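Local coordinates for Lys-gingipain W83 (Porphyromonas gingivalis, PDB 3M1H), which cleaves proteins after lysine as a secreted cysteine protease and probable virulence factor, this chain being its K3 adhesin domain, a calcium-binding beta jelly roll, at residues W84-D89 with W167-D172; E95-Y100 with E118-K123; D9-I14 with S46-S51; D65-T70 with A156-G161. All coordinates share one frame; numbering follows the deposited sequence. Where two conformers were deposited one is given.

Contact 1: residues W84-D89 with W167-D172. With CA (calcium ion), chain F.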
loop_
_atom_site.group_PDB
_atom_site.type_symbol
_atom_site.label_atom_id
_atom_site.label_comp_id
_atom_site.label_asym_id
_atom_site.label_seq_id
_atom_site.Cartn_x
_atom_site.Cartn_y
_atom_site.Cartn_z
ATOM N N TRP A 84 -0.365 -4.341 7.679
ATOM C CA TRP A 84 0.912 -5.001 7.476
ATOM C C TRP A 84 1.515 -4.609 6.129
ATOM O O TRP A 84 0.785 -4.482 5.113
ATOM C CB TRP A 84 0.751 -6.505 7.561
ATOM C CG TRP A 84 0.304 -7.009 8.911
ATOM C CD1 TRP A 84 -0.955 -6.985 9.433
ATOM C CD2 TRP A 84 1.137 -7.638 9.881
ATOM N NE1 TRP A 84 -0.950 -7.567 10.696
ATOM C CE2 TRP A 84 0.318 -7.984 10.978
ATOM C CE3 TRP A 84 2.494 -7.944 9.925
ATOM C CZ2 TRP A 84 0.834 -8.625 12.102
ATOM C CZ3 TRP A 84 3.004 -8.564 11.054
ATOM C CH2 TRP A 84 2.157 -8.897 12.123
ATOM N N VAL A 85 2.836 -4.426 6.121
ATOM C CA VAL A 85 3.553 -3.948 4.945
ATOM C C VAL A 85 4.826 -4.738 4.770
ATOM O O VAL A 85 5.448 -5.133 5.770
ATOM C CB VAL A 85 3.838 -2.438 5.025
ATOM C CG1 VAL A 85 4.691 -2.071 6.249
ATOM C CG2 VAL A 85 4.514 -1.926 3.764
ATOM N N CYS A 86 5.209 -5.028 3.524
ATOM C CA CYS A 86 6.542 -5.530 3.266
ATOM C C CYS A 86 7.021 -5.128 1.882
ATOM O O CYS A 86 6.215 -4.771 1.002
ATOM C CB CYS A 86 6.606 -7.061 3.415
ATOM S SG CYS A 86 5.908 -8.062 2.073
ATOM N N ALA A 87 8.332 -5.238 1.680
ATOM C CA ALA A 87 8.902 -5.149 0.382
ATOM C C ALA A 87 8.776 -6.481 -0.316
ATOM O O ALA A 87 9.142 -7.532 0.247
ATOM C CB ALA A 87 10.412 -4.740 0.511
ATOM N N GLN A 88 8.321 -6.515 -1.558
ATOM C CA GLN A 88 8.251 -7.812 -2.250
ATOM C C GLN A 88 9.613 -8.492 -2.506
ATOM O O GLN A 88 9.734 -9.702 -2.444
ATOM C CB GLN A 88 7.475 -7.708 -3.583
ATOM C CG GLN A 88 7.470 -8.998 -4.383
ATOM C CD GLN A 88 6.828 -10.159 -3.649
ATOM O OE1 GLN A 88 6.122 -9.934 -2.672
ATOM N NE2 GLN A 88 7.066 -11.385 -4.104
ATOM N N ASP A 89 10.631 -7.675 -2.780
ATOM C CA ASP A 89 11.987 -8.176 -2.901
ATOM C C ASP A 89 12.780 -7.640 -1.718
ATOM O O ASP A 89 13.058 -6.451 -1.683
ATOM C CB ASP A 89 12.588 -7.720 -4.238
ATOM C CG ASP A 89 13.904 -8.421 -4.564
ATOM O OD1 ASP A 89 14.622 -8.831 -3.620
ATOM O OD2 ASP A 89 14.218 -8.529 -5.767
ATOM N N TRP A 167 8.438 -3.939 -5.673
ATOM C CA TRP A 167 7.044 -3.646 -5.297
ATOM C C TRP A 167 6.949 -3.520 -3.785
ATOM O O TRP A 167 7.769 -4.125 -3.066
ATOM C CB TRP A 167 6.090 -4.756 -5.734
ATOM C CG TRP A 167 5.948 -5.014 -7.205
ATOM C CD1 TRP A 167 6.837 -5.595 -8.056
ATOM C CD2 TRP A 167 4.784 -4.739 -7.967
ATOM N NE1 TRP A 167 6.294 -5.708 -9.332
ATOM C CE2 TRP A 167 5.034 -5.151 -9.296
ATOM C CE3 TRP A 167 3.550 -4.142 -7.658
ATOM C CZ2 TRP A 167 4.081 -5.017 -10.295
ATOM C CZ3 TRP A 167 2.603 -4.016 -8.655
ATOM C CH2 TRP A 167 2.889 -4.439 -9.962
ATOM N N ILE A 168 5.991 -2.700 -3.339
ATOM C CA ILE A 168 5.534 -2.625 -1.949
ATOM C C ILE A 168 4.213 -3.411 -1.840
ATOM O O ILE A 168 3.365 -3.336 -2.737
ATOM C CB ILE A 168 5.435 -1.193 -1.441
ATOM C CG1 ILE A 168 5.058 -1.195 0.049
ATOM C CG2 ILE A 168 4.463 -0.340 -2.231
ATOM C CD1 ILE A 168 5.309 0.195 0.698
ATOM N N ASN A 169 4.067 -4.149 -0.747
ATOM C CA ASN A 169 2.868 -4.941 -0.469
ATOM C C ASN A 169 2.181 -4.486 0.811
ATOM O O ASN A 169 2.842 -4.117 1.784
ATOM C CB ASN A 169 3.223 -6.394 -0.273
ATOM C CG ASN A 169 3.880 -7.041 -1.447
ATOM O OD1 ASN A 169 3.531 -6.784 -2.581
ATOM N ND2 ASN A 169 4.805 -7.941 -1.175
ATOM N N LEU A 170 0.843 -4.545 0.808
ATOM C CA LEU A 170 0.010 -4.201 1.938
ATOM C C LEU A 170 -0.987 -5.345 2.166
ATOM O O LEU A 170 -1.458 -5.946 1.187
ATOM C CB LEU A 170 -0.720 -2.906 1.596
ATOM C CG LEU A 170 -1.812 -2.388 2.516
ATOM C CD1 LEU A 170 -1.256 -1.942 3.868
ATOM C CD2 LEU A 170 -2.583 -1.248 1.813
ATOM N N ASP A 171 -1.304 -5.620 3.421
ATOM C CA ASP A 171 -2.323 -6.655 3.724
ATOM C C ASP A 171 -2.919 -6.370 5.094
ATOM O O ASP A 171 -2.388 -5.607 5.909
ATOM C CB ASP A 171 -1.683 -8.040 3.628
ATOM C CG ASP A 171 -2.699 -9.201 3.328
ATOM O OD1 ASP A 171 -3.891 -8.931 3.237
ATOM O OD2 ASP A 171 -2.205 -10.354 3.138
ATOM N N ASP A 172 -4.065 -7.011 5.356
ATOM C CA ASP A 172 -4.656 -7.058 6.695
ATOM C C ASP A 172 -4.835 -5.648 7.310
ATOM O O ASP A 172 -4.322 -5.334 8.385
ATOM C CB ASP A 172 -3.864 -8.016 7.578
ATOM C CG ASP A 172 -4.052 -9.476 7.191
ATOM O OD1 ASP A 172 -5.126 -9.817 6.640
ATOM O OD2 ASP A 172 -3.163 -10.287 7.483
HETATM CA CA CA F . -4.366 -11.286 2.522
HETATM O O HOH W 1 10.546 -4.634 -3.164
HETATM O O HOH W 2 -5.001 -11.734 4.766
#
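W84 to A87 pairs antiparallel with I168 to D171, the two strand axes 4.8 Å apart at 160°, and W84 and C86 form the hydrogen-bonded pairs with D171 and N169. Q88 extends the ladder past the strand end. Q88 N gives a nearly straight bond of 2.9 Å to W167 O. On the face shared with C86, N169 ND2 donates to Q88 OE1 at 2.8 Å and to C86 SG at 3.4 Å, both partners close to the amide plane. C86 SG lies between its own backbone N and carbonyl carbon (chi1 76°), which brings it to ND2. N169 OD1 is hydrogen-bonded to S51 OG on the neighbouring strand 50-53. This is the inner part of one sheet of the beta jelly roll. On the other face V85 CG2 meets I168 CD1 at 3.8 Å, within the packing between the two sheets. At the far end W84 CD1 touches D172 CB at 3.6 Å, with ring and carboxylate planes nearly perpendicular. D171 binds calcium through both oxygens, OD1 at 2.5 Å and OD2 at 2.4 Å. D172 OD1 takes a bond from a calcium-bound water, and D172 OD2 is hydrogen-bonded to H44 ND1.

Contact 2: residues E95-Y100 with E118-K123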
loop_
_atom_site.group_PDB
_atom_site.type_symbol
_atom_site.label_atom_id
_atom_site.label_comp_id
_atom_site.label_asym_id
_atom_site.label_seq_id
_atom_site.Cartn_x
_atom_site.Cartn_y
_atom_site.Cartn_z
ATOM N N GLU A 95 11.180 0.985 -0.727
ATOM C CA GLU A 95 9.968 1.624 -1.235
ATOM C C GLU A 95 9.515 2.694 -0.266
ATOM O O GLU A 95 9.615 2.534 0.939
ATOM C CB GLU A 95 8.863 0.584 -1.416
ATOM C CG GLU A 95 9.221 -0.578 -2.305
ATOM C CD GLU A 95 9.302 -0.267 -3.780
ATOM O OE1 GLU A 95 8.983 0.858 -4.192
ATOM O OE2 GLU A 95 9.730 -1.176 -4.530
ATOM N N HIS A 96 9.027 3.800 -0.825
ATOM C CA HIS A 96 8.600 4.974 -0.100
ATOM C C HIS A 96 7.074 5.046 -0.138
ATOM O O HIS A 96 6.479 4.988 -1.208
ATOM C CB HIS A 96 9.253 6.208 -0.764
ATOM C CG HIS A 96 8.942 7.531 -0.137
ATOM N ND1 HIS A 96 9.004 8.702 -0.869
ATOM C CD2 HIS A 96 8.599 7.895 1.117
ATOM C CE1 HIS A 96 8.676 9.720 -0.092
ATOM N NE2 HIS A 96 8.442 9.261 1.124
ATOM N N TYR A 97 6.467 5.145 1.034
ATOM C CA TYR A 97 5.011 5.246 1.118
ATOM C C TYR A 97 4.578 6.154 2.244
ATOM O O TYR A 97 5.370 6.479 3.150
ATOM C CB TYR A 97 4.358 3.864 1.250
ATOM C CG TYR A 97 4.419 3.307 2.651
ATOM C CD1 TYR A 97 3.307 3.326 3.478
ATOM C CD2 TYR A 97 5.606 2.782 3.163
ATOM C CE1 TYR A 97 3.366 2.844 4.749
ATOM C CE2 TYR A 97 5.682 2.281 4.437
ATOM C CZ TYR A 97 4.551 2.317 5.233
ATOM O OH TYR A 97 4.547 1.830 6.519
ATOM N N ALA A 98 3.325 6.587 2.171
ATOM C CA ALA A 98 2.710 7.359 3.238
ATOM C C ALA A 98 1.239 6.976 3.428
ATOM O O ALA A 98 0.622 6.420 2.514
ATOM C CB ALA A 98 2.854 8.877 2.981
ATOM N N VAL A 99 0.710 7.301 4.600
ATOM C CA VAL A 99 -0.666 7.055 4.975
ATOM C C VAL A 99 -1.281 8.404 5.341
ATOM O O VAL A 99 -0.661 9.164 6.104
ATOM C CB VAL A 99 -0.785 6.096 6.201
ATOM C CG1 VAL A 99 -2.264 5.879 6.592
ATOM C CG2 VAL A 99 -0.032 4.791 5.913
ATOM N N TYR A 100 -2.460 8.702 4.812
ATOM C CA TYR A 100 -3.135 9.991 5.040
ATOM C C TYR A 100 -4.567 9.770 5.488
ATOM O O TYR A 100 -5.158 8.737 5.143
ATOM C CB TYR A 100 -3.189 10.783 3.734
ATOM C CG TYR A 100 -1.891 11.079 3.088
ATOM C CD1 TYR A 100 -1.258 12.306 3.262
ATOM C CD2 TYR A 100 -1.300 10.160 2.232
ATOM C CE1 TYR A 100 -0.034 12.569 2.626
ATOM C CE2 TYR A 100 -0.102 10.429 1.594
ATOM C CZ TYR A 100 0.526 11.630 1.791
ATOM O OH TYR A 100 1.700 11.857 1.120
ATOM N N GLU A 118 7.281 6.726 5.408
ATOM C CA GLU A 118 8.546 6.041 5.590
ATOM C C GLU A 118 9.077 5.373 4.328
ATOM O O GLU A 118 8.397 5.211 3.292
ATOM C CB GLU A 118 8.499 5.067 6.777
ATOM C CG GLU A 118 7.608 3.928 6.607
ATOM C CD GLU A 118 7.520 2.963 7.824
ATOM O OE1 GLU A 118 7.910 3.275 8.979
ATOM O OE2 GLU A 118 7.017 1.862 7.589
ATOM N N VAL A 119 10.368 5.052 4.405
ATOM C CA VAL A 119 11.042 4.256 3.417
ATOM C C VAL A 119 11.420 2.966 4.085
ATOM O O VAL A 119 12.108 2.974 5.115
ATOM C CB VAL A 119 12.305 4.972 2.769
ATOM C CG1 VAL A 119 13.049 4.018 1.834
ATOM C CG2 VAL A 119 11.848 6.236 2.032
ATOM N N LEU A 120 10.945 1.851 3.540
ATOM C CA LEU A 120 11.166 0.542 4.170
ATOM C C LEU A 120 12.641 0.291 4.328
ATOM O O LEU A 120 13.410 0.646 3.428
ATOM C CB LEU A 120 10.551 -0.588 3.346
ATOM C CG LEU A 120 9.032 -0.543 3.181
ATOM C CD1 LEU A 120 8.583 -1.763 2.386
ATOM C CD2 LEU A 120 8.310 -0.455 4.505
ATOM N N THR A 121 13.016 -0.293 5.472
ATOM C CA THR A 121 14.429 -0.544 5.794
ATOM C C THR A 121 15.041 -1.645 4.924
ATOM O O THR A 121 14.463 -2.730 4.759
ATOM C CB THR A 121 14.617 -0.929 7.276
ATOM O OG1 THR A 121 13.818 -0.085 8.119
ATOM C CG2 THR A 121 16.088 -0.808 7.681
ATOM N N ALA A 122 16.190 -1.358 4.321
ATOM C CA ALA A 122 16.911 -2.394 3.581
ATOM C C ALA A 122 17.776 -3.180 4.590
ATOM O O ALA A 122 18.689 -2.627 5.193
ATOM C CB ALA A 122 17.774 -1.778 2.506
ATOM N N LYS A 123 17.448 -4.449 4.810
ATOM C CA LYS A 123 18.210 -5.305 5.708
ATOM C C LYS A 123 19.225 -6.116 4.928
ATOM O O LYS A 123 20.238 -6.560 5.482
ATOM C CB LYS A 123 17.267 -6.251 6.467
ATOM C CG LYS A 123 16.130 -5.521 7.190
#
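Y97 and E118 carry this contact, their side chains lying side by side and pointing the same way. Y97 OH donates to E118 OE2 over 2.7 Å. The hydroxyl reaches that oxygen from above the carboxylate plane, and ring and carboxylate planes stand 81° apart. E118 CG comes within 3.3 Å of Y97 CE2. Both residues hold CG between backbone N and carbonyl carbon (chi1 79° for Y97, 66° for E118), and the E118 chain then runs extended to the phenol. L120 CD2 also touches Y97 CE2, at 3.8 Å. The next pair along is H96 with V119, where V119 CG2 lies 3.8 Å from H96 CD2. E118 O sits at the edge of the imidazole, in its plane.

The backbone sets these positions. Y97 and E118 form an antiparallel hydrogen-bonded pair, with Y97 N to E118 O and E118 N to Y97 O both 3.0 Å. L120 N adds a bond to E95 O just beyond the strand. This joins strand 96-102 to 116-119, an outermost strand of its jelly-roll sheet. Further out, H96 NE2 is bonded to E117, and E95 OE1 is hydrogen-bonded to H159 NE2.

K144 makes a salt bridge to E118 OE2, the same oxygen that accepts the bond from the phenol. Two donors on one oxygen should stabilise the carboxylate as an anion.

Contact 3: residues D9-I14 with S46-S51. With CA (calcium ion), chain F.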
loop_
_atom_site.group_PDB
_atom_site.type_symbol
_atom_site.label_atom_id
_atom_site.label_comp_id
_atom_site.label_asym_id
_atom_site.label_seq_id
_atom_site.Cartn_x
_atom_site.Cartn_y
_atom_site.Cartn_z
ATOM N N ASP A 9 -8.745 -8.178 4.087
ATOM C CA ASP A 9 -7.688 -9.166 3.886
ATOM C C ASP A 9 -7.284 -9.306 2.420
ATOM O O ASP A 9 -6.390 -10.076 2.109
ATOM C CB ASP A 9 -8.053 -10.549 4.495
ATOM C CG ASP A 9 -9.333 -11.138 3.929
ATOM O OD1 ASP A 9 -9.769 -10.746 2.821
ATOM O OD2 ASP A 9 -9.884 -12.033 4.646
ATOM N N PHE A 10 -7.989 -8.623 1.539
ATOM C CA PHE A 10 -7.751 -8.627 0.083
ATOM C C PHE A 10 -7.927 -9.980 -0.599
ATOM O O PHE A 10 -7.573 -10.120 -1.767
ATOM C CB PHE A 10 -6.394 -7.967 -0.275
ATOM C CG PHE A 10 -6.322 -6.543 0.201
ATOM C CD1 PHE A 10 -6.915 -5.529 -0.531
ATOM C CD2 PHE A 10 -5.696 -6.218 1.384
ATOM C CE1 PHE A 10 -6.913 -4.200 -0.108
ATOM C CE2 PHE A 10 -5.700 -4.895 1.826
ATOM C CZ PHE A 10 -6.302 -3.893 1.083
ATOM N N GLU A 11 -8.528 -10.957 0.101
ATOM C CA GLU A 11 -8.610 -12.284 -0.469
ATOM C C GLU A 11 -9.593 -12.364 -1.647
ATOM O O GLU A 11 -9.477 -13.279 -2.468
ATOM C CB GLU A 11 -8.927 -13.307 0.609
ATOM C CG GLU A 11 -7.829 -13.394 1.673
ATOM C CD GLU A 11 -6.455 -13.746 1.114
ATOM O OE1 GLU A 11 -6.330 -14.679 0.279
ATOM O OE2 GLU A 11 -5.441 -13.109 1.521
ATOM N N ASN A 12 -10.498 -11.397 -1.746
ATOM C CA ASN A 12 -11.297 -11.212 -2.954
ATOM C C ASN A 12 -10.884 -10.058 -3.853
ATOM O O ASN A 12 -11.685 -9.514 -4.625
ATOM C CB ASN A 12 -12.767 -11.116 -2.555
ATOM C CG ASN A 12 -13.225 -12.381 -1.878
ATOM O OD1 ASN A 12 -13.161 -13.457 -2.480
ATOM N ND2 ASN A 12 -13.605 -12.283 -0.623
ATOM N N GLY A 13 -9.603 -9.709 -3.794
ATOM C CA GLY A 13 -9.089 -8.551 -4.538
ATOM C C GLY A 13 -9.346 -7.248 -3.802
ATOM O O GLY A 13 -9.785 -7.246 -2.658
ATOM N N ILE A 14 -9.035 -6.149 -4.488
ATOM C CA ILE A 14 -9.405 -4.826 -4.018
ATOM C C ILE A 14 -10.927 -4.745 -4.117
ATOM O O ILE A 14 -11.469 -4.847 -5.222
ATOM C CB ILE A 14 -8.791 -3.699 -4.843
ATOM C CG1 ILE A 14 -7.260 -3.761 -4.821
ATOM C CG2 ILE A 14 -9.277 -2.375 -4.304
ATOM C CD1 ILE A 14 -6.582 -2.767 -5.734
ATOM N N SER A 46 -1.382 -15.553 4.154
ATOM C CA SER A 46 -2.571 -15.606 3.333
ATOM C C SER A 46 -2.151 -15.572 1.846
ATOM O O SER A 46 -1.004 -15.247 1.518
ATOM C CB SER A 46 -3.476 -14.416 3.647
ATOM O OG SER A 46 -2.858 -13.215 3.199
ATOM N N ALA A 47 -3.085 -15.882 0.954
ATOM C CA ALA A 47 -2.786 -15.967 -0.469
ATOM C C ALA A 47 -2.611 -14.609 -1.160
ATOM O O ALA A 47 -1.734 -14.464 -2.026
ATOM C CB ALA A 47 -3.868 -16.789 -1.183
ATOM N N ILE A 48 -3.437 -13.622 -0.798
ATOM C CA ILE A 48 -3.469 -12.363 -1.566
ATOM C C ILE A 48 -3.056 -11.168 -0.730
ATOM O O ILE A 48 -3.470 -11.011 0.413
ATOM C CB ILE A 48 -4.880 -12.051 -2.120
ATOM C CG1 ILE A 48 -5.506 -13.286 -2.767
ATOM C CG2 ILE A 48 -4.842 -10.818 -3.060
ATOM C CD1 ILE A 48 -4.679 -13.870 -3.778
ATOM N N CYS A 49 -2.284 -10.286 -1.357
ATOM C CA CYS A 49 -2.055 -8.950 -0.854
ATOM C C CYS A 49 -2.125 -7.960 -2.018
ATOM O O CYS A 49 -2.218 -8.369 -3.192
ATOM C CB CYS A 49 -0.703 -8.876 -0.136
ATOM S SG CYS A 49 0.735 -9.183 -1.201
ATOM N N VAL A 50 -2.110 -6.656 -1.702
ATOM C CA VAL A 50 -2.240 -5.626 -2.709
ATOM C C VAL A 50 -0.907 -4.925 -2.795
ATOM O O VAL A 50 -0.264 -4.729 -1.758
ATOM C CB VAL A 50 -3.422 -4.685 -2.417
ATOM C CG1 VAL A 50 -3.215 -3.890 -1.108
ATOM C CG2 VAL A 50 -3.703 -3.778 -3.624
ATOM N N SER A 51 -0.498 -4.596 -4.035
ATOM C CA SER A 51 0.905 -4.235 -4.301
ATOM C C SER A 51 0.999 -3.089 -5.287
ATOM O O SER A 51 0.144 -2.939 -6.164
ATOM C CB SER A 51 1.638 -5.454 -4.865
ATOM O OG SER A 51 1.398 -6.607 -4.043
HETATM CA CA CA F . -4.366 -11.286 2.522
HETATM O O HOH W 3 -5.347 -17.303 2.021
HETATM O O HOH W 2 -5.001 -11.734 4.766
#
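V50 CG1 sits over the centre of the F10 ring, 3.8 Å from the ring centroid and 11° off its normal, a CH-pi contact. The other methyl, V50 CG2, meets I14 CD1 at 3.7 Å. V50 lies between F10 and I14 with one branch to each, CG1 placed between its backbone N and carbonyl carbon (chi1 64°) and CG2 anti to N. I48 CG2 lies against the backbone at F10 O. That carbonyl also closes the type I turn from F10 to G13, accepting from G13 N.

Outward from here the contact becomes a calcium site. The E11 chain is bent about CB-CG (chi2 -58°), and E11 OE2 binds the ion at 2.3 Å. I48 O binds at 2.3 Å, D9 O at 2.4 Å and S46 OG at 2.5 Å. D171 and a water complete the shell. S46 OG is also hydrogen-bonded to H44 O. E11 OE2 has a second role: I48 N donates to it on the syn side at 3.1 Å, with a weaker bond to OE1. D9 OD1 accepts from E11 N, an Asx turn within the loop that presents D9 O and E11. A water links E11 OE1 to A47 N.

The loop after strand 4-8 is thus joined through calcium to the approach to strand 50-53. Strand 167-177 pairs with strands 4-8 and 50-53, and L68 of strand 65-69 packs on V50 and I14.

Contact 4: residues D65-T70 with A156-G161. With CA (calcium ion), chain E.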
loop_
_atom_site.group_PDB
_atom_site.type_symbol
_atom_site.label_atom_id
_atom_site.label_comp_id
_atom_site.label_asym_id
_atom_site.label_seq_id
_atom_site.Cartn_x
_atom_site.Cartn_y
_atom_site.Cartn_z
ATOM N N ASP A 65 2.875 7.287 -8.397
ATOM C CA ASP A 65 2.188 8.118 -7.430
ATOM C C ASP A 65 0.793 7.514 -7.382
ATOM O O ASP A 65 -0.149 8.005 -8.005
ATOM C CB ASP A 65 2.189 9.617 -7.807
ATOM C CG ASP A 65 1.638 10.507 -6.695
ATOM O OD1 ASP A 65 1.176 10.001 -5.649
ATOM O OD2 ASP A 65 1.641 11.737 -6.822
ATOM N N ASN A 66 0.715 6.397 -6.663
ATOM C CA ASN A 66 -0.468 5.542 -6.636
ATOM C C ASN A 66 -1.104 5.569 -5.265
ATOM O O ASN A 66 -0.450 5.296 -4.267
ATOM C CB ASN A 66 -0.083 4.101 -6.951
ATOM C CG ASN A 66 0.525 3.905 -8.314
ATOM O OD1 ASN A 66 0.362 4.731 -9.233
ATOM N ND2 ASN A 66 1.240 2.789 -8.469
ATOM N N TYR A 67 -2.404 5.844 -5.217
ATOM C CA TYR A 67 -3.178 5.781 -3.958
ATOM C C TYR A 67 -4.126 4.608 -3.956
ATOM O O TYR A 67 -4.685 4.222 -4.987
ATOM C CB TYR A 67 -4.027 7.031 -3.712
ATOM C CG TYR A 67 -3.299 8.358 -3.707
ATOM C CD1 TYR A 67 -3.248 9.115 -2.556
ATOM C CD2 TYR A 67 -2.732 8.905 -4.867
ATOM C CE1 TYR A 67 -2.631 10.381 -2.534
ATOM C CE2 TYR A 67 -2.102 10.171 -4.843
ATOM C CZ TYR A 67 -2.061 10.891 -3.668
ATOM O OH TYR A 67 -1.474 12.152 -3.579
ATOM N N LEU A 68 -4.285 4.079 -2.754
ATOM C CA LEU A 68 -5.316 3.078 -2.415
ATOM C C LEU A 68 -6.120 3.667 -1.273
ATOM O O LEU A 68 -5.576 3.898 -0.203
ATOM C CB LEU A 68 -4.665 1.757 -2.018
ATOM C CG LEU A 68 -5.634 0.650 -1.573
ATOM C CD1 LEU A 68 -6.501 0.179 -2.741
ATOM C CD2 LEU A 68 -4.855 -0.538 -0.967
ATOM N N VAL A 69 -7.410 3.918 -1.520
ATOM C CA VAL A 69 -8.285 4.650 -0.601
ATOM C C VAL A 69 -9.388 3.720 -0.073
ATOM O O VAL A 69 -9.986 2.954 -0.828
ATOM C CB VAL A 69 -8.883 5.899 -1.274
ATOM C CG1 VAL A 69 -9.602 6.752 -0.198
ATOM C CG2 VAL A 69 -7.780 6.726 -2.003
ATOM N N THR A 70 -9.604 3.768 1.230
ATOM C CA THR A 70 -10.658 3.002 1.868
ATOM C C THR A 70 -12.032 3.481 1.423
ATOM O O THR A 70 -12.192 4.587 0.904
ATOM C CB THR A 70 -10.595 3.157 3.415
ATOM O OG1 THR A 70 -10.863 4.513 3.788
ATOM C CG2 THR A 70 -9.237 2.733 3.962
ATOM N N ALA A 156 -5.975 6.899 2.994
ATOM C CA ALA A 156 -5.256 6.595 1.782
ATOM C C ALA A 156 -3.846 6.103 2.052
ATOM O O ALA A 156 -3.152 6.632 2.918
ATOM C CB ALA A 156 -5.200 7.813 0.832
ATOM N N PHE A 157 -3.457 5.054 1.352
ATOM C CA PHE A 157 -2.099 4.534 1.273
ATOM C C PHE A 157 -1.507 4.995 -0.054
ATOM O O PHE A 157 -2.072 4.766 -1.120
ATOM C CB PHE A 157 -2.114 2.997 1.312
ATOM C CG PHE A 157 -2.744 2.430 2.555
ATOM C CD1 PHE A 157 -1.961 2.152 3.676
ATOM C CD2 PHE A 157 -4.113 2.190 2.605
ATOM C CE1 PHE A 157 -2.559 1.645 4.818
ATOM C CE2 PHE A 157 -4.709 1.705 3.756
ATOM C CZ PHE A 157 -3.916 1.434 4.851
ATOM N N ARG A 158 -0.363 5.653 0.001
ATOM C CA ARG A 158 0.222 6.280 -1.177
ATOM C C ARG A 158 1.624 5.769 -1.400
ATOM O O ARG A 158 2.436 5.877 -0.523
ATOM C CB ARG A 158 0.287 7.775 -0.975
ATOM C CG ARG A 158 0.690 8.554 -2.207
ATOM C CD ARG A 158 0.831 10.014 -1.869
ATOM N NE ARG A 158 1.392 10.792 -2.981
ATOM C CZ ARG A 158 2.025 11.960 -2.858
ATOM N NH1 ARG A 158 2.204 12.525 -1.675
ATOM N NH2 ARG A 158 2.480 12.579 -3.952
ATOM N N HIS A 159 1.897 5.215 -2.568
ATOM C CA HIS A 159 3.232 4.762 -2.964
ATOM C C HIS A 159 3.753 5.804 -3.945
ATOM O O HIS A 159 3.123 6.019 -4.976
ATOM C CB HIS A 159 3.119 3.429 -3.681
ATOM C CG HIS A 159 4.435 2.807 -4.064
ATOM N ND1 HIS A 159 4.569 1.992 -5.158
ATOM C CD2 HIS A 159 5.669 2.872 -3.497
ATOM C CE1 HIS A 159 5.805 1.526 -5.226
ATOM N NE2 HIS A 159 6.498 2.056 -4.233
ATOM N N PHE A 160 4.840 6.502 -3.591
ATOM C CA PHE A 160 5.248 7.681 -4.388
ATOM C C PHE A 160 6.681 8.044 -4.099
ATOM O O PHE A 160 7.261 7.524 -3.188
ATOM C CB PHE A 160 4.351 8.870 -4.061
ATOM C CG PHE A 160 4.624 9.499 -2.723
ATOM C CD1 PHE A 160 5.219 10.751 -2.656
ATOM C CD2 PHE A 160 4.332 8.837 -1.537
ATOM C CE1 PHE A 160 5.460 11.346 -1.437
ATOM C CE2 PHE A 160 4.568 9.436 -0.303
ATOM C CZ PHE A 160 5.151 10.685 -0.258
ATOM N N GLY A 161 7.216 8.987 -4.856
ATOM C CA GLY A 161 8.518 9.554 -4.515
ATOM C C GLY A 161 9.594 8.492 -4.416
ATOM O O GLY A 161 10.418 8.517 -3.505
HETATM CA CA CA E . 0.665 4.900 -11.558
HETATM O O HOH W 4 2.777 3.838 -11.351
#
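Two neighbouring strands of one of the two jelly-roll sheets, 65-69 and 154-160, pair here antiparallel at 162°. N66 with H159 and L68 with F157 are the hydrogen-bonded pairs. On the face with Y67, R158 stretches out, extended from CG to NE with CG anti to its backbone N (chi1 -172°). It runs along Y67, so that R158 CG lies over the ring centre, 3.8 Å from the centroid. The guanidinium is 9° from parallel to that ring. It grips D65 side-on in a salt bridge with two nitrogens. R158 NE reaches D65 OD1 at 2.8 Å, in the guanidinium plane, and R158 NH2 reaches D65 OD2 at 3.1 Å. The guanidinium lies between the Y67 hydroxyl oxygen on one face and the F160 ring atom CD1 on the other. R158 NH1 bonds to Y100. On the other face of the sheet N66 OD1 binds calcium at 2.4 Å, while N66 ND2 and H159 ND1 are both bonded to S52. D22, D24, D26 and N28 complete the protein ligands of this ion. A sheet strand thus lends one side chain to the Asp-rich calcium loop of a cleaved adhesin jelly roll.

Overall arrangement
Contacts 1 and 4 are buried and lie in the two different sheets of the jelly roll. They face each other through L170, which packs on L68 and F157, and through I168 on H159. Contacts 2 and 4 share one sheet, where strands 96-102 and 154-160 are neighbours; E95 bonds to H159 across them. Contact 2 is more exposed and holds an edge strand. Contacts 1 and 3 share one calcium ion, with D171 from the first and four ligands from the second. Contact 4 supplies N66 to the other ion. Contact 3 is mostly loop and joins apolar packing to a metal site, whereas the other three are backbone ladders. Contact 4 has a salt bridge between its own strands; that of E118 in contact 2 goes outside, to K144.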